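Local coordinates for metallopeptidase family protein (Thermus thermophilus, PDB 2EJQ) that is a zincin-like metallopeptidase family protein of unconfirmed function that binds metal ions and may be a metal-dependent peptidase, at residues G47-P52 against L64-A69; Q26-F31 against I68-G73. The protein carries 1 engineered substitution. All coordinates share one frame; numbering follows the deposited sequence.

Contact 1 of 2, residues G47-P52 against L64-A69; sequences GEYLDP and LGRHIA
The R66 guanidinium has P52 over one face, with CD 4.0 Å above the plane and over its centre, and the phenol of Y49 at its edge. Ring and guanidinium are nearly coplanar, their planes 24° apart, so R66 NH1 gives an in-plane, fairly straight hydrogen bond to Y49 OH at 2.8 Å. Y49 gets there with CG anti to its backbone N (chi1 -179°), R66 with a chain extended from CG to NE that turns at its last torsion, laying the flat group across its end. D51 runs beside R66, its carboxylate turned 59° from the guanidinium: OD1 to NH1, 3.6 Å, is a salt bridge by charge alone, though one water ties D51 OD1 to R66 NH2. From helix 85-105, H100 ND1 bonds Y49 OH, and S103 OG joins D51 OD2 and R66 NH1; E62 is a second carboxylate partner of R66. The backbones beside these groups pair as antiparallel strands 47-50 and 67-71, at one edge of the three-stranded mixed sheet of this zincin-like fold. E48 and A69 form a hydrogen-bonded pair with bonds both ways. L50 N to H67 O is short and straight at 2.6 Å; the return bond from H67 N to L50 O is weak at 3.4 Å. On the face opposite Y49, L50 CD1 lies against H67 CB, 3.7 Å away. The H67 imidazole turns back, NE2 donating in plane to L64 O at 2.8 Å.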
loop_
_atom_site.group_PDB
_atom_site.type_symbol
_atom_site.label_atom_id
_atom_site.label_comp_id
_atom_site.label_asym_id
_atom_site.label_seq_id
_atom_site.Cartn_x
_atom_site.Cartn_y
_atom_site.Cartn_z
ATOM N N GLY A 47 0.460 2.904 4.808
ATOM C CA GLY A 47 0.818 2.223 3.575
ATOM C C GLY A 47 1.491 3.150 2.575
ATOM O O GLY A 47 1.666 4.340 2.832
ATOM N N GLU A 48 1.893 2.605 1.434
ATOM C CA GLU A 48 2.516 3.418 0.406
ATOM C C GLU A 48 2.614 2.671 -0.910
ATOM O O GLU A 48 2.480 1.446 -0.971
ATOM C CB GLU A 48 3.912 3.900 0.842
ATOM C CG GLU A 48 4.976 2.824 0.897
ATOM C CD GLU A 48 6.342 3.357 1.334
ATOM O OE1 GLU A 48 6.986 4.110 0.575
ATOM O OE2 GLU A 48 6.778 3.022 2.449
ATOM N N TYR A 49 2.839 3.430 -1.971
ATOM C CA TYR A 49 2.966 2.866 -3.296
ATOM C C TYR A 49 4.450 2.719 -3.588
ATOM O O TYR A 49 5.226 3.655 -3.393
ATOM C CB TYR A 49 2.324 3.795 -4.315
ATOM C CG TYR A 49 2.392 3.282 -5.739
ATOM C CD1 TYR A 49 1.741 2.102 -6.108
ATOM C CD2 TYR A 49 3.086 3.987 -6.722
ATOM C CE1 TYR A 49 1.777 1.640 -7.415
ATOM C CE2 TYR A 49 3.126 3.531 -8.036
ATOM C CZ TYR A 49 2.467 2.358 -8.374
ATOM O OH TYR A 49 2.487 1.920 -9.676
ATOM N N LEU A 50 4.852 1.538 -4.038
ATOM C CA LEU A 50 6.253 1.292 -4.358
ATOM C C LEU A 50 6.426 1.487 -5.875
ATOM O O LEU A 50 6.021 0.649 -6.687
ATOM C CB LEU A 50 6.629 -0.122 -3.913
ATOM C CG LEU A 50 6.257 -0.482 -2.464
ATOM C CD1 LEU A 50 6.722 -1.901 -2.188
ATOM C CD2 LEU A 50 6.898 0.493 -1.455
ATOM N N ASP A 51 7.017 2.616 -6.246
ATOM C CA ASP A 51 7.192 2.965 -7.650
ATOM C C ASP A 51 8.608 2.715 -8.179
ATOM O O ASP A 51 9.578 3.291 -7.677
ATOM C CB ASP A 51 6.830 4.441 -7.844
ATOM C CG ASP A 51 6.684 4.829 -9.305
ATOM O OD1 ASP A 51 7.338 4.204 -10.169
ATOM O OD2 ASP A 51 5.917 5.777 -9.585
ATOM N N PRO A 52 8.737 1.855 -9.209
ATOM C CA PRO A 52 10.040 1.539 -9.806
ATOM C C PRO A 52 10.800 2.833 -10.118
ATOM O O PRO A 52 12.006 2.931 -9.901
ATOM C CB PRO A 52 9.661 0.769 -11.072
ATOM C CG PRO A 52 8.409 0.065 -10.674
ATOM C CD PRO A 52 7.653 1.131 -9.900
ATOM N N LEU A 64 10.996 -4.913 -11.300
ATOM C CA LEU A 64 10.760 -4.932 -9.852
ATOM C C LEU A 64 9.257 -4.967 -9.603
ATOM O O LEU A 64 8.801 -5.445 -8.567
ATOM C CB LEU A 64 11.344 -3.681 -9.187
ATOM C CG LEU A 64 12.865 -3.587 -9.099
ATOM C CD1 LEU A 64 13.273 -2.284 -8.430
ATOM C CD2 LEU A 64 13.389 -4.769 -8.315
ATOM N N GLY A 65 8.495 -4.464 -10.570
ATOM C CA GLY A 65 7.051 -4.448 -10.440
ATOM C C GLY A 65 6.566 -3.262 -9.633
ATOM O O GLY A 65 7.358 -2.503 -9.073
ATOM N N ARG A 66 5.250 -3.093 -9.591
ATOM C CA ARG A 66 4.640 -2.010 -8.842
ATOM C C ARG A 66 3.834 -2.638 -7.720
ATOM O O ARG A 66 3.075 -3.591 -7.934
ATOM C CB ARG A 66 3.764 -1.174 -9.767
ATOM C CG ARG A 66 4.599 -0.370 -10.743
ATOM C CD ARG A 66 3.794 0.077 -11.938
ATOM N NE ARG A 66 4.593 0.896 -12.837
ATOM C CZ ARG A 66 4.855 2.186 -12.650
ATOM N NH1 ARG A 66 4.376 2.826 -11.592
ATOM N NH2 ARG A 66 5.607 2.840 -13.529
ATOM N N HIS A 67 4.008 -2.103 -6.518
ATOM C CA HIS A 67 3.346 -2.650 -5.345
ATOM C C HIS A 67 2.758 -1.616 -4.407
ATOM O O HIS A 67 3.187 -0.463 -4.367
ATOM C CB HIS A 67 4.355 -3.474 -4.525
ATOM C CG HIS A 67 5.209 -4.380 -5.355
ATOM N ND1 HIS A 67 4.777 -5.624 -5.770
ATOM C CD2 HIS A 67 6.431 -4.201 -5.897
ATOM C CE1 HIS A 67 5.703 -6.169 -6.537
ATOM N NE2 HIS A 67 6.717 -5.330 -6.635
ATOM N N ILE A 68 1.774 -2.069 -3.639
ATOM C CA ILE A 68 1.172 -1.264 -2.594
ATOM C C ILE A 68 1.684 -1.978 -1.326
ATOM O O ILE A 68 1.596 -3.204 -1.222
ATOM C CB ILE A 68 -0.369 -1.332 -2.616
ATOM C CG1 ILE A 68 -0.887 -0.646 -3.887
ATOM C CG2 ILE A 68 -0.930 -0.682 -1.336
ATOM C CD1 ILE A 68 -2.403 -0.708 -4.062
ATOM N N ALA A 69 2.257 -1.239 -0.390
ATOM C CA ALA A 69 2.730 -1.853 0.844
ATOM C C ALA A 69 1.859 -1.377 1.998
ATOM O O ALA A 69 1.465 -0.212 2.039
ATOM C CB ALA A 69 4.177 -1.471 1.096
HETATM O O HOH W 1 6.889 5.280 -12.758
#

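Contact 2 of 2, residues Q26-F31 against I68-G73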
loop_
_atom_site.group_PDB
_atom_site.type_symbol
_atom_site.label_atom_id
_atom_site.label_comp_id
_atom_site.label_asym_id
_atom_site.label_seq_id
_atom_site.Cartn_x
_atom_site.Cartn_y
_atom_site.Cartn_z
ATOM N N GLN A 26 1.481 -5.460 -9.578
ATOM C CA GLN A 26 1.748 -6.837 -9.189
ATOM C C GLN A 26 0.900 -7.253 -7.984
ATOM O O GLN A 26 0.386 -8.366 -7.931
ATOM C CB GLN A 26 3.241 -7.007 -8.867
ATOM C CG GLN A 26 4.143 -6.890 -10.088
ATOM C CD GLN A 26 3.646 -7.740 -11.250
ATOM O OE1 GLN A 26 3.437 -8.946 -11.109
ATOM N NE2 GLN A 26 3.452 -7.110 -12.402
ATOM N N GLY A 27 0.755 -6.361 -7.011
ATOM C CA GLY A 27 -0.044 -6.700 -5.853
ATOM C C GLY A 27 0.264 -5.919 -4.593
ATOM O O GLY A 27 1.083 -4.997 -4.585
ATOM N N VAL A 28 -0.411 -6.325 -3.522
ATOM C CA VAL A 28 -0.285 -5.711 -2.217
ATOM C C VAL A 28 0.645 -6.520 -1.299
ATOM O O VAL A 28 0.497 -7.738 -1.160
ATOM C CB VAL A 28 -1.681 -5.617 -1.553
ATOM C CG1 VAL A 28 -1.590 -4.903 -0.202
ATOM C CG2 VAL A 28 -2.650 -4.895 -2.496
ATOM N N HIS A 29 1.611 -5.838 -0.690
ATOM C CA HIS A 29 2.542 -6.467 0.247
ATOM C C HIS A 29 2.172 -6.047 1.678
ATOM O O HIS A 29 1.932 -4.871 1.941
ATOM C CB HIS A 29 3.987 -6.023 -0.025
ATOM C CG HIS A 29 4.601 -6.637 -1.246
ATOM N ND1 HIS A 29 4.536 -7.985 -1.516
ATOM C CD2 HIS A 29 5.329 -6.089 -2.250
ATOM C CE1 HIS A 29 5.196 -8.243 -2.631
ATOM N NE2 HIS A 29 5.687 -7.109 -3.096
ATOM N N VAL A 30 2.125 -6.993 2.604
ATOM C CA VAL A 30 1.806 -6.642 3.982
ATOM C C VAL A 30 2.995 -6.940 4.880
ATOM O O VAL A 30 3.512 -8.055 4.888
ATOM C CB VAL A 30 0.577 -7.411 4.511
ATOM C CG1 VAL A 30 0.324 -7.043 5.962
ATOM C CG2 VAL A 30 -0.638 -7.084 3.671
ATOM N N PHE A 31 3.434 -5.937 5.627
ATOM C CA PHE A 31 4.568 -6.102 6.520
ATOM C C PHE A 31 4.126 -5.927 7.963
ATOM O O PHE A 31 3.223 -5.131 8.253
ATOM C CB PHE A 31 5.666 -5.092 6.179
ATOM C CG PHE A 31 6.121 -5.166 4.756
ATOM C CD1 PHE A 31 5.456 -4.453 3.762
ATOM C CD2 PHE A 31 7.177 -5.999 4.395
ATOM C CE1 PHE A 31 5.833 -4.568 2.430
ATOM C CE2 PHE A 31 7.565 -6.125 3.055
ATOM C CZ PHE A 31 6.889 -5.406 2.072
ATOM N N ILE A 68 1.774 -2.069 -3.639
ATOM C CA ILE A 68 1.172 -1.264 -2.594
ATOM C C ILE A 68 1.684 -1.978 -1.326
ATOM O O ILE A 68 1.596 -3.204 -1.222
ATOM C CB ILE A 68 -0.369 -1.332 -2.616
ATOM C CG1 ILE A 68 -0.887 -0.646 -3.887
ATOM C CG2 ILE A 68 -0.930 -0.682 -1.336
ATOM C CD1 ILE A 68 -2.403 -0.708 -4.062
ATOM N N ALA A 69 2.257 -1.239 -0.390
ATOM C CA ALA A 69 2.730 -1.853 0.844
ATOM C C ALA A 69 1.859 -1.377 1.998
ATOM O O ALA A 69 1.465 -0.212 2.039
ATOM C CB ALA A 69 4.177 -1.471 1.096
ATOM N N LEU A 70 1.547 -2.288 2.918
ATOM C CA LEU A 70 0.764 -1.957 4.100
ATOM C C LEU A 70 1.640 -2.280 5.314
ATOM O O LEU A 70 2.346 -3.291 5.328
ATOM C CB LEU A 70 -0.541 -2.763 4.145
ATOM C CG LEU A 70 -1.676 -2.349 3.189
ATOM C CD1 LEU A 70 -2.902 -3.213 3.434
ATOM C CD2 LEU A 70 -2.030 -0.899 3.405
ATOM N N TYR A 71 1.613 -1.411 6.321
ATOM C CA TYR A 71 2.419 -1.613 7.516
ATOM C C TYR A 71 1.507 -1.907 8.704
ATOM O O TYR A 71 0.904 -1.000 9.273
ATOM C CB TYR A 71 3.255 -0.362 7.770
ATOM C CG TYR A 71 4.151 -0.030 6.598
ATOM C CD1 TYR A 71 5.226 -0.853 6.272
ATOM C CD2 TYR A 71 3.891 1.073 5.778
ATOM C CE1 TYR A 71 6.015 -0.597 5.166
ATOM C CE2 TYR A 71 4.676 1.335 4.668
ATOM C CZ TYR A 71 5.737 0.493 4.366
ATOM O OH TYR A 71 6.509 0.726 3.254
ATOM N N TYR A 72 1.410 -3.182 9.069
ATOM C CA TYR A 72 0.570 -3.587 10.186
ATOM C C TYR A 72 0.946 -2.868 11.481
ATOM O O TYR A 72 0.071 -2.463 12.243
ATOM C CB TYR A 72 0.651 -5.100 10.382
ATOM C CG TYR A 72 -0.145 -5.606 11.565
ATOM C CD1 TYR A 72 -1.528 -5.451 11.611
ATOM C CD2 TYR A 72 0.487 -6.246 12.635
ATOM C CE1 TYR A 72 -2.267 -5.920 12.688
ATOM C CE2 TYR A 72 -0.244 -6.722 13.725
ATOM C CZ TYR A 72 -1.624 -6.557 13.743
ATOM O OH TYR A 72 -2.378 -7.052 14.786
ATOM N N GLY A 73 2.241 -2.694 11.718
ATOM C CA GLY A 73 2.678 -2.015 12.928
ATOM C C GLY A 73 2.187 -0.579 13.026
ATOM O O GLY A 73 1.908 -0.082 14.121
#
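Five backbone hydrogen bonds run in a parallel ladder between strand 27-31 and the centre strand 67-71, whose axes diverge by 23°. H29 bonds through both its amide and its carbonyl: its N donates to I68 O at 2.7 Å, almost along the C=O axis, and its O receives L70 N. F31 repeats this two residues on, with N to L70 O at 2.9 Å and O accepting Y72 N at 2.8 Å. I68 N to G27 O is the longest rung, 3.2 Å. The last rung crosses from sheet to helix, because Y71 is the N-cap of helix 72-78 and Y72 already belongs to its first turn. Two CA-H...O contacts, V28 CA to I68 O and A69 CA to H29 O, fill in between the amide bonds.

Apolar contacts divide between the two faces. V28, V30, I68 and L70 share one: V28 CG1, anti to its backbone N, reaches forward to L70 CD1 at 4.2 Å, while CG2 lies against I68 CB. Helix 3-16 packs on this face through W14, F6 and V10, and helix 85-105 through E96, L97 and T92. On the other face F31 brings its ring edge to A69, CE1 3.8 Å from CB, and runs alongside Y71, both pointing the same way, with F31 CD1 4.1 Å from Y71 CE1. The partner of Y71 OH is E48, on strand 47-50, the other neighbour of 67-71.

Main-chain bonds therefore set the register, and the aliphatic face of V28, V30, I68 and L70 packs against helices 3-16 and 85-105. The Y72 side chain also lies close to L76 on the same helix, an Mg(2+)-binding residue seen in a structure of this protein, though no Mg(2+) is bound here.

Contacts 1 and 2 share I68 and A69 on strand 67-71, the middle strand, which pairs antiparallel with 47-50 and parallel with 27-31; their centres are about 9 Å apart. Side chains also link neighbouring strands. E48 OE2 of contact 1 lies 2.4 Å from Y71 OH of contact 2, a probable hydrogen bond, and K35 forms a salt bridge with the same carboxylate. The H67 and H29 rings meet, H67 ND1 packing 3.2 Å from H29 NE2. On the opposite face Y49 and I68 both touch E96 of an HExxH pattern on helix 85-105, consistent with a zincin metal site, although no metal is bound to its histidines here.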